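Local coordinates for protein neurotoxin (Clostridium botulinum, PDB 3N7L) that probably attaches the botulinum toxin to gangliosides on nerve-cell membranes, being its receptor-binding domain, made of a lectin-like and a trefoil half, at residues T115-N119 with V169-I175; V233-G238 with Y358-Q362; E246-V252 with H416-A422. All blocks are in the same frame, centred on the assembly; numbering follows the deposited sequence.

Contact 1: residues T115-N119 with V169-I175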
loop_
_atom_site.group_PDB
_atom_site.type_symbol
_atom_site.label_atom_id
_atom_site.label_comp_id
_atom_site.label_asym_id
_atom_site.label_seq_id
_atom_site.Cartn_x
_atom_site.Cartn_y
_atom_site.Cartn_z
ATOM N N THR A 115 14.783 -16.285 -6.850
ATOM C CA THR A 115 15.845 -17.075 -7.454
ATOM C C THR A 115 15.680 -18.574 -7.268
ATOM O O THR A 115 15.385 -19.049 -6.176
ATOM C CB THR A 115 17.218 -16.680 -6.861
ATOM O OG1 THR A 115 17.436 -15.281 -7.062
ATOM C CG2 THR A 115 18.344 -17.469 -7.528
ATOM N N LEU A 116 15.877 -19.306 -8.357
ATOM C CA LEU A 116 15.818 -20.762 -8.358
ATOM C C LEU A 116 17.309 -21.113 -8.401
ATOM O O LEU A 116 17.978 -20.851 -9.398
ATOM C CB LEU A 116 15.101 -21.240 -9.626
ATOM C CG LEU A 116 13.898 -22.187 -9.529
ATOM C CD1 LEU A 116 13.073 -21.892 -8.284
ATOM C CD2 LEU A 116 13.051 -22.048 -10.799
ATOM N N LYS A 117 17.836 -21.676 -7.321
ATOM C CA LYS A 117 19.260 -21.995 -7.272
ATOM C C LYS A 117 19.559 -23.489 -7.388
ATOM O O LYS A 117 19.346 -24.249 -6.442
ATOM C CB LYS A 117 19.854 -21.455 -5.969
ATOM C CG LYS A 117 21.371 -21.536 -5.878
ATOM C CD LYS A 117 21.834 -21.158 -4.484
ATOM C CE LYS A 117 23.345 -21.027 -4.418
ATOM N NZ LYS A 117 23.811 -19.896 -5.260
ATOM N N GLN A 118 20.060 -23.917 -8.541
ATOM C CA GLN A 118 20.371 -25.333 -8.689
ATOM C C GLN A 118 21.652 -25.673 -7.923
ATOM O O GLN A 118 21.716 -26.697 -7.250
ATOM C CB GLN A 118 20.492 -25.722 -10.163
ATOM C CG GLN A 118 21.652 -25.130 -10.896
ATOM C CD GLN A 118 21.799 -25.730 -12.277
ATOM O OE1 GLN A 118 21.910 -26.949 -12.428
ATOM N NE2 GLN A 118 21.802 -24.876 -13.297
ATOM N N ASN A 119 22.667 -24.819 -8.023
ATOM C CA ASN A 119 23.912 -25.033 -7.284
ATOM C C ASN A 119 24.647 -23.720 -7.047
ATOM O O ASN A 119 24.232 -22.671 -7.545
ATOM C CB ASN A 119 24.835 -26.048 -7.987
ATOM C CG ASN A 119 25.213 -25.640 -9.393
ATOM O OD1 ASN A 119 25.668 -24.521 -9.632
ATOM N ND2 ASN A 119 25.038 -26.560 -10.337
ATOM N N VAL A 169 11.603 -21.881 -17.583
ATOM C CA VAL A 169 12.549 -22.478 -16.648
ATOM C C VAL A 169 13.574 -23.290 -17.438
ATOM O O VAL A 169 13.208 -24.104 -18.288
ATOM C CB VAL A 169 11.828 -23.399 -15.637
ATOM C CG1 VAL A 169 12.842 -24.079 -14.724
ATOM C CG2 VAL A 169 10.847 -22.582 -14.804
ATOM N N LYS A 170 14.856 -23.055 -17.171
ATOM C CA LYS A 170 15.910 -23.774 -17.879
ATOM C C LYS A 170 16.199 -25.104 -17.187
ATOM O O LYS A 170 15.642 -25.400 -16.128
ATOM C CB LYS A 170 17.191 -22.927 -17.948
ATOM C CG LYS A 170 17.902 -22.733 -16.612
ATOM C CD LYS A 170 19.238 -21.998 -16.782
ATOM C CE LYS A 170 20.036 -21.974 -15.476
ATOM N NZ LYS A 170 21.369 -21.313 -15.618
ATOM N N GLU A 171 17.060 -25.912 -17.793
ATOM C CA GLU A 171 17.416 -27.196 -17.212
ATOM C C GLU A 171 18.217 -26.931 -15.938
ATOM O O GLU A 171 19.289 -26.329 -15.985
ATOM C CB GLU A 171 18.248 -28.014 -18.204
ATOM C CG GLU A 171 18.660 -29.379 -17.683
ATOM C CD GLU A 171 17.493 -30.347 -17.562
ATOM O OE1 GLU A 171 17.635 -31.358 -16.841
ATOM O OE2 GLU A 171 16.444 -30.108 -18.196
ATOM N N LEU A 172 17.689 -27.378 -14.804
ATOM C CA LEU A 172 18.346 -27.181 -13.518
ATOM C C LEU A 172 18.577 -28.510 -12.806
ATOM O O LEU A 172 18.492 -28.580 -11.584
ATOM C CB LEU A 172 17.488 -26.274 -12.624
ATOM C CG LEU A 172 17.151 -24.868 -13.133
ATOM C CD1 LEU A 172 16.132 -24.219 -12.214
ATOM C CD2 LEU A 172 18.415 -24.026 -13.213
ATOM N N THR A 173 18.868 -29.564 -13.563
ATOM C CA THR A 173 19.091 -30.875 -12.957
ATOM C C THR A 173 20.061 -30.810 -11.794
ATOM O O THR A 173 21.132 -30.207 -11.894
ATOM C CB THR A 173 19.622 -31.904 -13.975
ATOM O OG1 THR A 173 20.399 -31.238 -14.980
ATOM C CG2 THR A 173 18.466 -32.664 -14.605
ATOM N N GLY A 174 19.671 -31.436 -10.690
ATOM C CA GLY A 174 20.509 -31.436 -9.508
ATOM C C GLY A 174 19.945 -30.521 -8.443
ATOM O O GLY A 174 20.314 -30.619 -7.275
ATOM N N ILE A 175 19.045 -29.628 -8.840
ATOM C CA ILE A 175 18.453 -28.710 -7.878
ATOM C C ILE A 175 17.758 -29.531 -6.801
ATOM O O ILE A 175 16.989 -30.450 -7.088
ATOM C CB ILE A 175 17.455 -27.729 -8.558
ATOM C CG1 ILE A 175 17.017 -26.658 -7.553
ATOM C CG2 ILE A 175 16.252 -28.482 -9.118
ATOM C CD1 ILE A 175 16.362 -25.455 -8.194
HETATM O O HOH W 1 22.911 -28.913 -6.425
#
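L116 meets the loop 169-175 with its isobutyl end: CD2 lies 4.0 Å from CD1 of L172, the two leucine side chains crossing at about a right angle. The methyl group V169 CG1 and the I175 CD1 tip bound the same leucine, and M151 and M155 pack beside it. K117 directs its CB away from the loop, and its backbone O makes the contact, 3.5 Å from I175 CG1. Q118 gives the broadest contact. Its CG sits between the backbone N and the carbonyl carbon (chi1 67°), and the chain then runs extended across L172; Q118 CB is 3.9 Å from L172 CB, while Q118 CA rests 3.8 Å from I175 CB. One water donates to both backbones, at 2.6 Å to Q118 O and at 3.2 Å to G174 O, and S101 OG adds a hydrogen bond to Q118 O. The type II turn from L172 to I175, closed by a hydrogen bond from I175 N to L172 O, presents G174 O to that water. Opposite S122 the pair Q118 and N119 forms a classic beta bulge, where the chain turns a corner at Q118. The loop crosses from strand 162-168 of one sheet to strand 180-187 of the other, packing on the rim of a concanavalin-like beta sandwich.

Contact 2: residues V233-G238 with Y358-Q362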
loop_
_atom_site.group_PDB
_atom_site.type_symbol
_atom_site.label_atom_id
_atom_site.label_comp_id
_atom_site.label_asym_id
_atom_site.label_seq_id
_atom_site.Cartn_x
_atom_site.Cartn_y
_atom_site.Cartn_z
ATOM N N VAL A 233 -11.254 1.660 3.665
ATOM C CA VAL A 233 -10.361 2.540 2.923
ATOM C C VAL A 233 -8.957 2.394 3.503
ATOM O O VAL A 233 -8.799 2.151 4.701
ATOM C CB VAL A 233 -10.818 4.013 3.030
ATOM C CG1 VAL A 233 -9.887 4.915 2.223
ATOM C CG2 VAL A 233 -12.254 4.148 2.531
ATOM N N LYS A 234 -7.934 2.538 2.663
ATOM C CA LYS A 234 -6.567 2.399 3.159
ATOM C C LYS A 234 -5.770 3.698 3.027
ATOM O O LYS A 234 -6.064 4.538 2.173
ATOM C CB LYS A 234 -5.830 1.291 2.394
ATOM C CG LYS A 234 -6.539 -0.067 2.332
ATOM C CD LYS A 234 -6.822 -0.627 3.712
ATOM C CE LYS A 234 -7.206 -2.100 3.635
ATOM N NZ LYS A 234 -8.305 -2.338 2.660
ATOM N N ASP A 235 -4.763 3.858 3.881
ATOM C CA ASP A 235 -3.901 5.025 3.797
ATOM C C ASP A 235 -2.889 4.718 2.685
ATOM O O ASP A 235 -2.935 3.637 2.089
ATOM C CB ASP A 235 -3.227 5.325 5.152
ATOM C CG ASP A 235 -2.174 4.302 5.560
ATOM O OD1 ASP A 235 -1.772 4.357 6.743
ATOM O OD2 ASP A 235 -1.739 3.469 4.739
ATOM N N TYR A 236 -1.991 5.653 2.395
ATOM C CA TYR A 236 -1.029 5.480 1.305
ATOM C C TYR A 236 -0.142 4.231 1.367
ATOM O O TYR A 236 0.257 3.694 0.329
ATOM C CB TYR A 236 -0.150 6.733 1.194
ATOM C CG TYR A 236 0.655 6.836 -0.088
ATOM C CD1 TYR A 236 0.026 6.859 -1.332
ATOM C CD2 TYR A 236 2.043 6.965 -0.051
ATOM C CE1 TYR A 236 0.753 7.016 -2.509
ATOM C CE2 TYR A 236 2.784 7.123 -1.223
ATOM C CZ TYR A 236 2.133 7.149 -2.445
ATOM O OH TYR A 236 2.852 7.323 -3.602
ATOM N N TRP A 237 0.165 3.762 2.572
ATOM C CA TRP A 237 1.028 2.594 2.719
ATOM C C TRP A 237 0.237 1.285 2.760
ATOM O O TRP A 237 0.821 0.206 2.850
ATOM C CB TRP A 237 1.881 2.731 3.986
ATOM C CG TRP A 237 2.653 4.033 4.065
ATOM C CD1 TRP A 237 2.710 4.887 5.130
ATOM C CD2 TRP A 237 3.482 4.609 3.045
ATOM N NE1 TRP A 237 3.521 5.960 4.837
ATOM C CE2 TRP A 237 4.008 5.815 3.566
ATOM C CE3 TRP A 237 3.831 4.225 1.742
ATOM C CZ2 TRP A 237 4.867 6.640 2.829
ATOM C CZ3 TRP A 237 4.686 5.047 1.009
ATOM C CH2 TRP A 237 5.194 6.242 1.557
ATOM N N GLY A 238 -1.087 1.381 2.700
ATOM C CA GLY A 238 -1.897 0.179 2.722
ATOM C C GLY A 238 -2.484 -0.214 4.064
ATOM O O GLY A 238 -3.133 -1.255 4.155
ATOM N N TYR A 358 -1.472 2.519 -6.348
ATOM C CA TYR A 358 -1.732 3.146 -5.057
ATOM C C TYR A 358 -3.056 2.818 -4.390
ATOM O O TYR A 358 -3.997 2.343 -5.029
ATOM C CB TYR A 358 -1.659 4.669 -5.214
ATOM C CG TYR A 358 -2.514 5.179 -6.357
ATOM C CD1 TYR A 358 -1.940 5.519 -7.586
ATOM C CD2 TYR A 358 -3.905 5.260 -6.233
ATOM C CE1 TYR A 358 -2.732 5.922 -8.664
ATOM C CE2 TYR A 358 -4.708 5.661 -7.302
ATOM C CZ TYR A 358 -4.115 5.989 -8.514
ATOM O OH TYR A 358 -4.899 6.380 -9.572
ATOM N N TYR A 359 -3.097 3.098 -3.090
ATOM C CA TYR A 359 -4.286 2.938 -2.259
ATOM C C TYR A 359 -4.849 4.354 -2.208
ATOM O O TYR A 359 -4.188 5.270 -1.705
ATOM C CB TYR A 359 -3.903 2.509 -0.839
ATOM C CG TYR A 359 -3.283 1.139 -0.766
ATOM C CD1 TYR A 359 -4.072 -0.004 -0.849
ATOM C CD2 TYR A 359 -1.900 0.983 -0.632
ATOM C CE1 TYR A 359 -3.505 -1.275 -0.800
ATOM C CE2 TYR A 359 -1.322 -0.286 -0.583
ATOM C CZ TYR A 359 -2.134 -1.409 -0.668
ATOM O OH TYR A 359 -1.583 -2.668 -0.624
ATOM N N ALA A 360 -6.056 4.547 -2.727
ATOM C CA ALA A 360 -6.641 5.881 -2.726
ATOM C C ALA A 360 -8.134 5.864 -2.458
ATOM O O ALA A 360 -8.694 4.859 -2.014
ATOM C CB ALA A 360 -6.354 6.577 -4.059
ATOM N N SER A 361 -8.775 6.992 -2.728
ATOM C CA SER A 361 -10.197 7.108 -2.507
ATOM C C SER A 361 -10.779 8.230 -3.330
ATOM O O SER A 361 -10.061 9.090 -3.843
ATOM C CB SER A 361 -10.471 7.387 -1.028
ATOM O OG SER A 361 -9.917 8.643 -0.652
ATOM N N GLN A 362 -12.095 8.198 -3.461
ATOM C CA GLN A 362 -12.817 9.236 -4.157
ATOM C C GLN A 362 -13.736 9.832 -3.106
ATOM O O GLN A 362 -14.235 9.122 -2.227
ATOM C CB GLN A 362 -13.597 8.670 -5.342
ATOM C CG GLN A 362 -12.732 8.536 -6.592
ATOM C CD GLN A 362 -13.518 8.100 -7.817
ATOM O OE1 GLN A 362 -13.330 8.635 -8.910
ATOM N NE2 GLN A 362 -14.392 7.121 -7.642
HETATM O O HOH W 2 -4.720 6.640 0.789
HETATM O O HOH W 3 -8.328 2.745 -0.170
HETATM O O HOH W 4 -0.491 3.918 -2.241
#
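Y359 has its ring swung beside its own backbone N, opposite the carbonyl carbon (chi1 -66°), which lays the ring against G238; the glycine, at a positive phi of 98°, brings its CA over one ring face. That CH-pi contact measures 3.5 Å from G238 CA to the centroid of the Y359 ring, 20° off the normal. Y236 O lies at the ring edge, near its plane. On the CD1 side, the aliphatic start of K234 adds cover, CB at 3.9 Å from Y359 CD1, before the lysine bends off to put its NZ on V232 O. The loop is shaped by a type I turn from D235 to G238, in which G238 N bonds to D235 O at 3.0 Å; the D235 carboxylate also receives N239 N. Without a direct hydrogen bond between the segments, three waters link the backbones. One donates to K234 O and Y359 O, a second accepts from K234 N and donates to A360 O at 2.8 Å, and a third accepts from Y359 N and donates to Y236 O at 2.7 Å. Water thus bridges the main chains at three places, while the Y359 side chain touches the loop directly. Y359 OH reaches W142 O and its ring touches W78, while W237 packs on R80: the contact belongs to the seam where the beta-trefoil half meets the lectin-like half.

Contact 3: residues E246-V252 with H416-A422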
loop_
_atom_site.group_PDB
_atom_site.type_symbol
_atom_site.label_atom_id
_atom_site.label_comp_id
_atom_site.label_asym_id
_atom_site.label_seq_id
_atom_site.Cartn_x
_atom_site.Cartn_y
_atom_site.Cartn_z
ATOM N N GLU A 246 -3.917 12.293 12.234
ATOM C CA GLU A 246 -3.345 13.234 11.283
ATOM C C GLU A 246 -2.810 12.529 10.037
ATOM O O GLU A 246 -2.132 11.505 10.133
ATOM C CB GLU A 246 -2.220 14.031 11.948
ATOM C CG GLU A 246 -2.700 15.104 12.906
ATOM C CD GLU A 246 -1.560 15.953 13.452
ATOM O OE1 GLU A 246 -1.824 17.086 13.892
ATOM O OE2 GLU A 246 -0.403 15.488 13.448
ATOM N N TYR A 247 -3.137 13.089 8.876
ATOM C CA TYR A 247 -2.705 12.560 7.583
ATOM C C TYR A 247 -2.377 13.715 6.664
ATOM O O TYR A 247 -2.907 14.823 6.822
ATOM C CB TYR A 247 -3.830 11.779 6.885
ATOM C CG TYR A 247 -4.179 10.437 7.473
ATOM C CD1 TYR A 247 -3.383 9.317 7.232
ATOM C CD2 TYR A 247 -5.320 10.283 8.262
ATOM C CE1 TYR A 247 -3.718 8.071 7.769
ATOM C CE2 TYR A 247 -5.665 9.044 8.806
ATOM C CZ TYR A 247 -4.859 7.945 8.558
ATOM O OH TYR A 247 -5.176 6.730 9.111
ATOM N N TYR A 248 -1.507 13.453 5.694
ATOM C CA TYR A 248 -1.190 14.451 4.691
ATOM C C TYR A 248 -2.091 14.033 3.535
ATOM O O TYR A 248 -2.019 12.896 3.056
ATOM C CB TYR A 248 0.282 14.385 4.277
ATOM C CG TYR A 248 1.214 14.968 5.317
ATOM C CD1 TYR A 248 1.954 14.144 6.159
ATOM C CD2 TYR A 248 1.332 16.352 5.474
ATOM C CE1 TYR A 248 2.797 14.682 7.138
ATOM C CE2 TYR A 248 2.170 16.898 6.446
ATOM C CZ TYR A 248 2.901 16.057 7.272
ATOM O OH TYR A 248 3.744 16.591 8.213
ATOM N N MET A 249 -2.965 14.939 3.120
ATOM C CA MET A 249 -3.884 14.654 2.034
ATOM C C MET A 249 -3.233 15.083 0.735
ATOM O O MET A 249 -2.815 16.238 0.589
ATOM C CB MET A 249 -5.187 15.409 2.249
ATOM C CG MET A 249 -6.314 14.925 1.370
ATOM S SD MET A 249 -7.834 15.755 1.807
ATOM C CE MET A 249 -7.938 16.930 0.487
ATOM N N ILE A 250 -3.160 14.158 -0.214
ATOM C CA ILE A 250 -2.509 14.438 -1.486
ATOM C C ILE A 250 -3.291 13.874 -2.663
ATOM O O ILE A 250 -3.914 12.816 -2.552
ATOM C CB ILE A 250 -1.099 13.804 -1.511
ATOM C CG1 ILE A 250 -0.354 14.143 -0.211
ATOM C CG2 ILE A 250 -0.317 14.300 -2.735
ATOM C CD1 ILE A 250 0.990 13.442 -0.080
ATOM N N ASN A 251 -3.250 14.585 -3.785
ATOM C CA ASN A 251 -3.930 14.143 -4.995
ATOM C C ASN A 251 -2.934 13.320 -5.809
ATOM O O ASN A 251 -1.777 13.718 -5.987
ATOM C CB ASN A 251 -4.419 15.346 -5.807
ATOM C CG ASN A 251 -5.295 14.934 -6.980
ATOM O OD1 ASN A 251 -4.799 14.506 -8.021
ATOM N ND2 ASN A 251 -6.612 15.045 -6.804
ATOM N N VAL A 252 -3.383 12.173 -6.302
ATOM C CA VAL A 252 -2.520 11.292 -7.078
ATOM C C VAL A 252 -1.810 11.946 -8.265
ATOM O O VAL A 252 -0.722 11.517 -8.640
ATOM C CB VAL A 252 -3.314 10.044 -7.557
ATOM C CG1 VAL A 252 -2.564 9.325 -8.658
ATOM C CG2 VAL A 252 -3.528 9.092 -6.370
ATOM N N HIS A 416 -8.627 11.016 -7.449
ATOM C CA HIS A 416 -8.093 10.015 -6.523
ATOM C C HIS A 416 -7.262 10.689 -5.436
ATOM O O HIS A 416 -6.224 11.291 -5.719
ATOM C CB HIS A 416 -7.219 8.989 -7.255
ATOM C CG HIS A 416 -7.953 8.182 -8.282
ATOM N ND1 HIS A 416 -9.308 8.306 -8.506
ATOM C CD2 HIS A 416 -7.511 7.253 -9.164
ATOM C CE1 HIS A 416 -9.668 7.492 -9.483
ATOM N NE2 HIS A 416 -8.597 6.843 -9.899
ATOM N N TRP A 417 -7.720 10.576 -4.193
ATOM C CA TRP A 417 -7.024 11.188 -3.072
ATOM C C TRP A 417 -6.368 10.163 -2.162
ATOM O O TRP A 417 -6.938 9.114 -1.861
ATOM C CB TRP A 417 -7.985 12.060 -2.267
ATOM C CG TRP A 417 -8.534 13.206 -3.059
ATOM C CD1 TRP A 417 -9.666 13.209 -3.823
ATOM C CD2 TRP A 417 -7.946 14.503 -3.206
ATOM N NE1 TRP A 417 -9.818 14.430 -4.442
ATOM C CE2 TRP A 417 -8.776 15.244 -4.078
ATOM C CE3 TRP A 417 -6.796 15.114 -2.686
ATOM C CZ2 TRP A 417 -8.493 16.566 -4.442
ATOM C CZ3 TRP A 417 -6.512 16.428 -3.048
ATOM C CH2 TRP A 417 -7.358 17.139 -3.918
ATOM N N VAL A 418 -5.160 10.489 -1.727
ATOM C CA VAL A 418 -4.393 9.615 -0.861
ATOM C C VAL A 418 -4.133 10.263 0.493
ATOM O O VAL A 418 -4.153 11.488 0.611
ATOM C CB VAL A 418 -3.055 9.274 -1.519
ATOM C CG1 VAL A 418 -2.142 8.659 -0.515
ATOM C CG2 VAL A 418 -3.278 8.325 -2.686
ATOM N N PHE A 419 -3.899 9.431 1.508
ATOM C CA PHE A 419 -3.622 9.907 2.857
ATOM C C PHE A 419 -2.358 9.267 3.436
ATOM O O PHE A 419 -2.302 8.059 3.662
ATOM C CB PHE A 419 -4.809 9.628 3.785
ATOM C CG PHE A 419 -6.083 10.264 3.331
ATOM C CD1 PHE A 419 -6.971 9.566 2.520
ATOM C CD2 PHE A 419 -6.375 11.585 3.670
ATOM C CE1 PHE A 419 -8.139 10.175 2.048
ATOM C CE2 PHE A 419 -7.535 12.204 3.204
ATOM C CZ PHE A 419 -8.420 11.494 2.389
ATOM N N VAL A 420 -1.345 10.090 3.669
ATOM C CA VAL A 420 -0.091 9.613 4.226
ATOM C C VAL A 420 -0.076 9.937 5.712
ATOM O O VAL A 420 -0.132 11.104 6.103
ATOM C CB VAL A 420 1.114 10.298 3.557
ATOM C CG1 VAL A 420 2.419 9.727 4.122
ATOM C CG2 VAL A 420 1.048 10.097 2.051
ATOM N N PRO A 421 -0.000 8.904 6.562
ATOM C CA PRO A 421 0.019 9.143 8.008
ATOM C C PRO A 421 1.211 10.013 8.413
ATOM O O PRO A 421 2.339 9.780 7.977
ATOM C CB PRO A 421 0.085 7.734 8.590
ATOM C CG PRO A 421 0.821 6.958 7.533
ATOM C CD PRO A 421 0.227 7.482 6.248
ATOM N N ALA A 422 0.945 11.031 9.225
ATOM C CA ALA A 422 1.993 11.924 9.690
ATOM C C ALA A 422 2.853 11.192 10.719
ATOM O O ALA A 422 4.063 11.402 10.791
ATOM C CB ALA A 422 1.376 13.165 10.309
#
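M249 and F419 form the apolar centre and run alongside each other in the same direction, with M249 CG 3.5 Å from F419 CE2. The methionine leaves with CG anti to its backbone N (chi1 -166°) and bends at its last torsion, which carries the methyl CE on to W417, 3.8 Å from CE3. Its sulfur lies obliquely to both rings, a Met-aromatic contact with each. Y247 crosses F419 at about a right angle, and its CD1 edge runs along the P421 backbone. On the sheet face carrying Y248, I250, V418 and V420, I250 CD1 meets V420 CG2 at 4.0 Å; beyond the paired residues Y248 CE1 touches A422 CB and V252 CG2 touches V418 CG2. The two strands are the first and last of the C-terminal half, and their antiparallel pairing, with axes at 145°, is consistent with closure of the beta-trefoil barrel, where first and last strands meet. The hydrogen-bonded pairs are Y248 with V420 and I250 with V418, each with two reciprocal bonds. V418 N approaches I250 O nearly head-on to the carbonyl, at 2.8 Å, whereas V420 N is tilted from the plane of Y248 C=O. Toward the ends, V252 N bonds to H416 O and A422 N to E246 O, the latter longer, at 3.2 Å, with the donor above the carbonyl plane. N251 holds its amide at 90° to the W417 indole, ND2 standing over one face, 3.4 Å from W417 CZ2. That amide nitrogen gives a hydrogen bond to S414 O, and W417 NE1 bonds to L377 O.

Contacts 2 and 3 are neighbours, their centres about 8 Å apart, and their segments alternate along the chain. Probable backbone hydrogen bonds join them: Y236 N to F419 O at 2.7 Å, and S361 O to W417 N at 2.8 Å. Strand 417-421 therefore has segment 246-252 as one partner and both segments of contact 2 as others. Contact 1 lies in the lectin-like half, its centre about 39 Å from that of contact 2 and about 45 Å from that of contact 3, which lies on the opposite side of the chain's centre. A glycerol, probably from crystallisation, sits about 6 Å from the K234 side chain; by itself it does not locate a ganglioside site.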